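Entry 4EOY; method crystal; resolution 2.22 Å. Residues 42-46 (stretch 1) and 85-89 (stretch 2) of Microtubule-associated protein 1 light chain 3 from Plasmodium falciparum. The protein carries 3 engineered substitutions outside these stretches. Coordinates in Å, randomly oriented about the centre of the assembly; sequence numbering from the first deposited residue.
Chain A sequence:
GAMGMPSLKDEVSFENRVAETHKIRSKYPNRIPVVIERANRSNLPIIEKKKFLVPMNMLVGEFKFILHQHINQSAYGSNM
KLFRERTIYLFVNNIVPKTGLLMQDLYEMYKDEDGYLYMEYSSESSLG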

# COMPACT_ATOMS: atom_id res chain seq x y z
N SER A 42 -15.31 9.00 -1.29
CA SER A 42 -16.08 8.58 -2.46
C SER A 42 -16.64 7.16 -2.25
O SER A 42 -16.71 6.67 -1.13
CB SER A 42 -15.20 8.69 -3.73
OG SER A 42 -14.13 7.76 -3.75
N ASN A 43 -17.04 6.51 -3.34
CA ASN A 43 -17.60 5.15 -3.28
C ASN A 43 -16.55 4.05 -3.17
O ASN A 43 -16.90 2.86 -3.09
CB ASN A 43 -18.43 4.89 -4.53
CG ASN A 43 -17.60 4.94 -5.81
OD1 ASN A 43 -16.63 5.69 -5.90
ND2 ASN A 43 -17.98 4.14 -6.80
N LEU A 44 -15.27 4.43 -3.19
CA LEU A 44 -14.20 3.48 -2.94
C LEU A 44 -14.19 3.06 -1.47
O LEU A 44 -14.25 3.92 -0.56
CB LEU A 44 -12.83 4.05 -3.32
CG LEU A 44 -12.56 4.36 -4.79
CD1 LEU A 44 -11.11 4.79 -4.96
CD2 LEU A 44 -12.84 3.14 -5.66
N PRO A 45 -14.15 1.74 -1.23
CA PRO A 45 -14.24 1.22 0.13
C PRO A 45 -12.95 1.37 0.93
O PRO A 45 -11.86 1.41 0.37
CB PRO A 45 -14.56 -0.27 -0.10
CG PRO A 45 -13.87 -0.58 -1.39
CD PRO A 45 -13.99 0.65 -2.22
N ILE A 46 -13.09 1.43 2.25
CA ILE A 46 -11.94 1.42 3.13
C ILE A 46 -11.51 -0.03 3.32
O ILE A 46 -12.27 -0.83 3.85
CB ILE A 46 -12.26 2.05 4.48
CG1 ILE A 46 -12.59 3.53 4.30
CG2 ILE A 46 -11.08 1.92 5.43
CD1 ILE A 46 -13.20 4.19 5.51
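Stretch 2 85-89: ERTIY

Packing of residues 85-89 on residues 42-46 in Microtubule-associated protein 1 light chain 3 from Plasmodium falciparum. The two segments belong to one chain, and no touching pair lies closer than 41 residues in sequence, so the contact is a tertiary one. Stretch 1 has no regular helix or strand; its backbone turns at Asn 43 (phi/psi -80/-3) and then runs extended from Leu 44 to Ile 46. Stretch 2 is extended throughout, with phi/psi from -66/124 at Glu 85 to -143/149 at Arg 86 and -116/131 at Tyr 89. The two segments run crosswise, neither parallel nor antiparallel. The nearest CA atoms are those of Leu 44 and Arg 86, 7.5 Å apart. That spacing leaves the contact to side chains meeting side chains or single carbonyl groups; no hydrogen bond links the segments, and they bury 240 Å² between them, both sides summed.

Ser 42, with chi1 in the p well, is out of reach of stretch 2. Asn 43 points its CA-to-CB bond sideways, but the end of its side chain comes nearer, bringing ND2 to 4.1 Å from CD of Arg 86. Its carbonyl O lies 3.7 Å from NE of Arg 86, a polar approach oblique to the guanidinium and not a hydrogen bond. Leu 44 is the buried centre of this side of the contact. Its CA-to-CB bond also points sideways, yet the m,t rotamer carries CD2 down to stretch 2, where this one methyl group meets three successive residues: CD of Arg 86 at 3.6 Å, the carbonyl O of Thr 87 at 4.0 Å and CG1 of Ile 88 at 3.9 Å. The contact with Ile 88, itself in an m,t rotamer, is purely apolar, whereas at Thr 87 the methyl group rests near the backbone and the threonine side chain stays at a distance, its CG2 6.6 Å from CD2 of Leu 44.

Arg 86 directs its CA-to-CB bond toward stretch 1 and continues along Asn 43, Leu 44 and Pro 45, its aliphatic portion packing on the leucine before the charged end reaches the proline. At Pro 45, whose ring is C-gamma endo, CD lies over one face of the guanidinium, 3.9 Å from NE of Arg 86. The flat group can thus rest on an apolar ring carbon without using its N-H groups there. Ile 46 has moved beyond reach, and Glu 85 likewise takes no part.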

# COMPACT_ATOMS: atom_id res chain seq x y z
N GLU A 85 -15.94 -3.69 -10.11
CA GLU A 85 -15.11 -2.78 -10.91
C GLU A 85 -15.38 -1.30 -10.60
O GLU A 85 -16.52 -0.82 -10.69
CB GLU A 85 -15.34 -3.03 -12.41
CG GLU A 85 -14.78 -1.96 -13.36
CD GLU A 85 -13.26 -2.00 -13.52
OE1 GLU A 85 -12.55 -2.08 -12.50
OE2 GLU A 85 -12.78 -1.94 -14.67
N ARG A 86 -14.31 -0.59 -10.23
CA ARG A 86 -14.33 0.85 -9.99
C ARG A 86 -13.01 1.43 -10.48
O ARG A 86 -11.97 0.74 -10.45
CB ARG A 86 -14.45 1.15 -8.50
CG ARG A 86 -15.71 0.63 -7.83
CD ARG A 86 -15.50 0.85 -6.36
NE ARG A 86 -16.13 0.04 -5.40
CZ ARG A 86 -16.24 -1.19 -4.94
NH1 ARG A 86 -17.37 -1.26 -4.29
NH2 ARG A 86 -15.34 -2.14 -4.76
N THR A 87 -13.04 2.68 -10.95
CA THR A 87 -11.83 3.39 -11.36
C THR A 87 -11.09 3.88 -10.11
O THR A 87 -11.68 4.51 -9.24
CB THR A 87 -12.14 4.57 -12.33
OG1 THR A 87 -10.95 5.33 -12.57
CG2 THR A 87 -13.18 5.51 -11.78
N ILE A 88 -9.79 3.56 -10.03
CA ILE A 88 -8.93 3.98 -8.93
C ILE A 88 -7.70 4.71 -9.46
O ILE A 88 -7.15 4.34 -10.48
CB ILE A 88 -8.45 2.77 -8.10
CG1 ILE A 88 -9.65 1.99 -7.55
CG2 ILE A 88 -7.55 3.22 -6.95
CD1 ILE A 88 -9.27 0.70 -6.85
N TYR A 89 -7.29 5.76 -8.75
CA TYR A 89 -6.02 6.42 -9.02
C TYR A 89 -5.12 6.27 -7.82
O TYR A 89 -5.54 6.53 -6.68
CB TYR A 89 -6.25 7.90 -9.30
CG TYR A 89 -7.08 8.15 -10.53
CD1 TYR A 89 -6.50 8.24 -11.78
CD2 TYR A 89 -8.46 8.31 -10.44
CE1 TYR A 89 -7.27 8.49 -12.91
CE2 TYR A 89 -9.23 8.55 -11.55
CZ TYR A 89 -8.64 8.64 -12.78
OH TYR A 89 -9.42 8.89 -13.89